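Urea carboxylase (Thermus thermophilus, PDB 3OEP) is of unknown function, a KipI-KipA homologue with cyclophilin-like domains, whose family is loosely credited with hydrolase activity and ATP binding. Local coordinates at residues P124-V129 with D193-L198; V78-R83 with P186-P191. All blocks are in the same frame, centred on the assembly; numbering follows the deposited sequence.

Contact 1 (P124-V129 with D193-L198); sequences PFLAEV and DRVRFL
L126 meets V195 and F197 through carbon alone, with no hydrogen bond between the two segments; the nearby polar grip is at the margin, on the carboxylate of D193, whose OD1 makes a salt bridge with R76 NE while OD2 accepts the backbone N of R190. The contact lies inside a cyclophilin-like domain. Strands 124-127 and 194-199 both pair with strand 112-117, one on each of its edges, so they meet by side chains across that middle strand, and the CA atoms of L126 and V195 are 8.0 Å apart.

The fork of L126 divides its methyls between two partners. CD2 rests against the valine head, 3.6 Å from V195 CG2 and 3.8 Å from V195 CB, the two side chains crossing at about a right angle. The V195 methyl that takes part is the one beside its own backbone N, since CG1 occupies the place anti to that nitrogen (chi1 173°). F197 comes from the opposite direction and brings the far end of its ring to the other methyl.

V114 and T157 also touch L126, and I159 touches F197, so the contact belongs to a buried apolar interior. Alternate residues of 194-198 turn the other way: R194 donates to the carbonyls of L111 and Y112. The F197 ring also meets those of H107 and Y112. Its approach to L126 is oblique, with L126 CD1 3.8 Å from F197 CZ and 4.0 Å from F197 CE2.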
# COMPACT_ATOMS: atom_id res chain seq x y z
N PRO A 124 -6.30 -8.59 11.55
CA PRO A 124 -6.39 -10.04 11.44
C PRO A 124 -7.73 -10.49 10.89
O PRO A 124 -8.77 -9.98 11.29
CB PRO A 124 -6.27 -10.50 12.89
CG PRO A 124 -6.94 -9.40 13.66
CD PRO A 124 -6.67 -8.12 12.90
N PHE A 125 -7.69 -11.44 9.96
CA PHE A 125 -8.89 -12.15 9.55
C PHE A 125 -8.86 -13.49 10.27
O PHE A 125 -7.96 -14.31 10.03
CB PHE A 125 -8.93 -12.35 8.03
CG PHE A 125 -9.32 -11.11 7.24
CD1 PHE A 125 -9.84 -9.97 7.86
CD2 PHE A 125 -9.19 -11.10 5.87
CE1 PHE A 125 -10.19 -8.85 7.12
CE2 PHE A 125 -9.54 -9.98 5.13
CZ PHE A 125 -10.03 -8.86 5.75
N LEU A 126 -9.82 -13.69 11.16
CA LEU A 126 -9.89 -14.85 12.04
C LEU A 126 -11.07 -15.74 11.68
O LEU A 126 -12.13 -15.26 11.28
CB LEU A 126 -10.08 -14.37 13.47
CG LEU A 126 -8.98 -13.46 14.03
CD1 LEU A 126 -9.56 -12.49 15.06
CD2 LEU A 126 -7.90 -14.30 14.65
N ALA A 127 -10.89 -17.05 11.82
CA ALA A 127 -11.98 -18.02 11.61
C ALA A 127 -11.75 -19.17 12.59
O ALA A 127 -10.62 -19.35 13.04
CB ALA A 127 -11.98 -18.52 10.15
N GLU A 128 -12.77 -19.97 12.93
CA GLU A 128 -14.15 -19.90 12.41
C GLU A 128 -15.15 -19.37 13.43
O GLU A 128 -15.23 -19.86 14.57
CB GLU A 128 -14.63 -21.31 12.02
CG GLU A 128 -13.83 -21.98 10.92
CD GLU A 128 -14.27 -23.42 10.65
OE1 GLU A 128 -15.12 -23.97 11.39
OE2 GLU A 128 -13.72 -24.02 9.71
N VAL A 129 -15.97 -18.43 12.99
CA VAL A 129 -17.15 -18.00 13.75
C VAL A 129 -18.14 -19.17 13.85
O VAL A 129 -18.37 -19.90 12.87
CB VAL A 129 -17.83 -16.77 13.07
CG1 VAL A 129 -19.18 -16.44 13.70
CG2 VAL A 129 -16.91 -15.56 13.12
N ASP A 193 -1.31 -17.36 14.18
CA ASP A 193 -1.57 -17.30 15.62
C ASP A 193 -2.97 -17.83 15.94
O ASP A 193 -3.88 -17.77 15.11
CB ASP A 193 -1.47 -15.86 16.14
CG ASP A 193 -0.04 -15.40 16.37
OD1 ASP A 193 0.89 -16.23 16.33
OD2 ASP A 193 0.14 -14.19 16.60
N ARG A 194 -3.13 -18.33 17.16
CA ARG A 194 -4.45 -18.67 17.67
C ARG A 194 -4.89 -17.53 18.58
O ARG A 194 -4.06 -16.88 19.23
CB ARG A 194 -4.44 -20.00 18.42
CG ARG A 194 -3.89 -21.18 17.61
CD ARG A 194 -4.63 -21.39 16.29
NE ARG A 194 -6.02 -21.81 16.47
CZ ARG A 194 -6.43 -23.07 16.63
NH1 ARG A 194 -5.57 -24.08 16.66
NH2 ARG A 194 -7.73 -23.32 16.77
N VAL A 195 -6.19 -17.28 18.60
CA VAL A 195 -6.73 -16.12 19.29
C VAL A 195 -7.99 -16.51 20.05
O VAL A 195 -8.83 -17.25 19.53
CB VAL A 195 -7.10 -15.01 18.28
CG1 VAL A 195 -7.83 -13.87 18.98
CG2 VAL A 195 -5.84 -14.51 17.56
N ARG A 196 -8.11 -16.01 21.27
CA ARG A 196 -9.33 -16.15 22.06
C ARG A 196 -9.80 -14.78 22.51
O ARG A 196 -8.98 -13.96 22.95
CB ARG A 196 -9.10 -17.06 23.28
CG ARG A 196 -9.14 -18.54 22.95
CD ARG A 196 -9.47 -19.40 24.16
NE ARG A 196 -10.74 -19.04 24.78
CZ ARG A 196 -11.93 -19.45 24.35
NH1 ARG A 196 -12.02 -20.22 23.27
NH2 ARG A 196 -13.03 -19.08 24.99
N PHE A 197 -11.09 -14.53 22.39
CA PHE A 197 -11.71 -13.31 22.88
C PHE A 197 -12.27 -13.57 24.27
O PHE A 197 -12.74 -14.67 24.57
CB PHE A 197 -12.84 -12.87 21.95
CG PHE A 197 -12.38 -12.38 20.61
CD1 PHE A 197 -11.97 -11.07 20.44
CD2 PHE A 197 -12.38 -13.22 19.51
CE1 PHE A 197 -11.55 -10.61 19.20
CE2 PHE A 197 -11.96 -12.76 18.27
CZ PHE A 197 -11.55 -11.46 18.12
N LEU A 198 -12.23 -12.54 25.11
CA LEU A 198 -12.75 -12.64 26.46
C LEU A 198 -13.42 -11.33 26.86
O LEU A 198 -12.82 -10.28 26.76
CB LEU A 198 -11.60 -12.94 27.42
CG LEU A 198 -11.97 -13.09 28.89
CD1 LEU A 198 -12.88 -14.30 29.09
CD2 LEU A 198 -10.70 -13.21 29.71

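Contact 2 (V78-R83 with P186-P191); sequences VEIPVR and PFLLRP
No flat group takes part where V78 and I80 meet L188 and L189: the contact is made of branched aliphatic side chains, and the one aromatic ring in the two segments, that of F187, packs instead against Y179 and touches L245. Strand residues 78-83 here meet a loop, 186-191, within the cyclophilin-like domain, and no hydrogen bond joins the two.

L189 meets V78 through a single methyl. L189 CD2 sits against the whole head of V78, 3.7 Å from V78 CB and 3.7 Å from V78 CG2, with V78 CG1 scarcely farther. The near-equal distances mean that the methyl lies across the branch of the valine and does not meet a single methyl end-on. L189 reaches it with CG beside its backbone N (chi1 -68°) and CD1 extended (chi2 171°), which leaves CD2 as the branch turned to the strand.

L188, the more exposed of the two leucines, reaches both strand residues. Its CG lies anti to the backbone N (chi1 -173°), carrying the fork out from the loop to the strand, where L188 CD2 comes within 3.8 Å of I80 CD1, the two side chains running alongside one another, heading opposite ways. The same methyl is 4.1 Å from V78 CG1, a looser touch. Consecutive loop residues thus both bear on V78, while I80 is reached by L188.

Within the sheet, strand 77-83 runs antiparallel to strand 169-174 and also pairs with strand 194-199, so it lies between them; the loop that carries L188 and L189 follows 169-174 and leads into 194-199, lying over the V78 end of the strand.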
# COMPACT_ATOMS: atom_id res chain seq x y z
N VAL A 78 -3.13 -15.92 21.72
CA VAL A 78 -3.18 -14.53 22.10
C VAL A 78 -4.58 -14.22 22.62
O VAL A 78 -5.57 -14.51 21.95
CB VAL A 78 -2.87 -13.62 20.91
CG1 VAL A 78 -2.93 -12.16 21.33
CG2 VAL A 78 -1.50 -13.97 20.32
N GLU A 79 -4.65 -13.61 23.81
CA GLU A 79 -5.93 -13.25 24.42
C GLU A 79 -6.30 -11.82 24.04
O GLU A 79 -5.48 -10.90 24.13
CB GLU A 79 -5.83 -13.37 25.95
N ILE A 80 -7.54 -11.64 23.59
CA ILE A 80 -8.06 -10.31 23.24
C ILE A 80 -9.22 -9.97 24.17
O ILE A 80 -10.33 -10.45 23.97
CB ILE A 80 -8.55 -10.26 21.77
CG1 ILE A 80 -7.45 -10.68 20.79
CG2 ILE A 80 -9.08 -8.85 21.42
CD1 ILE A 80 -6.23 -9.79 20.79
N PRO A 81 -8.97 -9.14 25.19
CA PRO A 81 -10.08 -8.65 26.02
C PRO A 81 -10.97 -7.75 25.18
O PRO A 81 -10.45 -6.94 24.40
CB PRO A 81 -9.39 -7.86 27.14
CG PRO A 81 -7.95 -8.16 27.03
CD PRO A 81 -7.67 -8.59 25.64
N VAL A 82 -12.28 -7.89 25.33
CA VAL A 82 -13.25 -7.18 24.49
C VAL A 82 -14.41 -6.63 25.31
O VAL A 82 -14.97 -7.35 26.16
CB VAL A 82 -13.85 -8.12 23.42
CG1 VAL A 82 -14.83 -7.36 22.50
CG2 VAL A 82 -12.76 -8.76 22.63
N ARG A 83 -14.77 -5.38 25.06
CA ARG A 83 -15.99 -4.79 25.60
C ARG A 83 -17.06 -4.93 24.52
O ARG A 83 -16.90 -4.40 23.42
CB ARG A 83 -15.78 -3.32 25.94
CG ARG A 83 -16.92 -2.70 26.73
CD ARG A 83 -16.96 -1.18 26.62
NE ARG A 83 -15.67 -0.55 26.89
CZ ARG A 83 -14.98 0.21 26.04
NH1 ARG A 83 -15.42 0.48 24.80
NH2 ARG A 83 -13.82 0.72 26.43
N PRO A 186 5.36 -4.05 17.13
CA PRO A 186 4.21 -3.32 16.60
C PRO A 186 2.97 -4.16 16.36
O PRO A 186 1.86 -3.67 16.57
CB PRO A 186 4.73 -2.79 15.26
CG PRO A 186 6.17 -2.66 15.44
CD PRO A 186 6.58 -3.78 16.35
N PHE A 187 3.15 -5.40 15.90
CA PHE A 187 2.04 -6.27 15.52
C PHE A 187 1.81 -7.31 16.60
O PHE A 187 2.66 -8.15 16.87
CB PHE A 187 2.34 -6.96 14.18
CG PHE A 187 2.55 -5.99 13.05
CD1 PHE A 187 1.46 -5.50 12.34
CD2 PHE A 187 3.82 -5.54 12.72
CE1 PHE A 187 1.64 -4.59 11.31
CE2 PHE A 187 4.01 -4.63 11.70
CZ PHE A 187 2.92 -4.15 10.99
N LEU A 188 0.64 -7.23 17.23
CA LEU A 188 0.26 -8.17 18.29
C LEU A 188 0.01 -9.56 17.72
O LEU A 188 0.26 -10.57 18.38
CB LEU A 188 -0.99 -7.68 18.99
CG LEU A 188 -1.41 -8.48 20.23
CD1 LEU A 188 -0.42 -8.24 21.36
CD2 LEU A 188 -2.82 -8.09 20.64
N LEU A 189 -0.49 -9.60 16.48
CA LEU A 189 -0.90 -10.85 15.86
C LEU A 189 -0.10 -11.12 14.60
O LEU A 189 0.24 -10.20 13.85
CB LEU A 189 -2.39 -10.82 15.53
CG LEU A 189 -3.30 -10.82 16.76
CD1 LEU A 189 -4.75 -10.58 16.35
CD2 LEU A 189 -3.16 -12.12 17.54
N ARG A 190 0.17 -12.39 14.37
CA ARG A 190 0.86 -12.83 13.18
C ARG A 190 0.02 -13.89 12.49
O ARG A 190 -0.81 -14.53 13.13
CB ARG A 190 2.23 -13.40 13.55
N PRO A 191 0.23 -14.06 11.18
CA PRO A 191 -0.48 -15.13 10.48
C PRO A 191 -0.23 -16.46 11.17
O PRO A 191 0.90 -16.76 11.57
CB PRO A 191 0.14 -15.10 9.07
CG PRO A 191 0.77 -13.76 8.94
CD PRO A 191 1.20 -13.37 10.31

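How the contacts relate
Contacts 1 and 2 have centres about 9 Å apart in one cyclophilin-like domain, and strand 194-199 joins them. On the backbone it pairs with strand 77-83 through two probable hydrogen bonds, R196 O to I80 N and R194 O to V78 N, each 2.8 Å. On the side-chain level the two apolar clusters merge: V195 CG2, which receives L126 in contact 1, is also 3.6 Å from L189 CD2, the methyl that lies on V78 in contact 2. I80 touches V195 and F197 as well. L126, V195, F197, I80, V78 and L189 thus form one connected apolar cluster, with L188 at its more exposed edge, from segments that alternate along the chain.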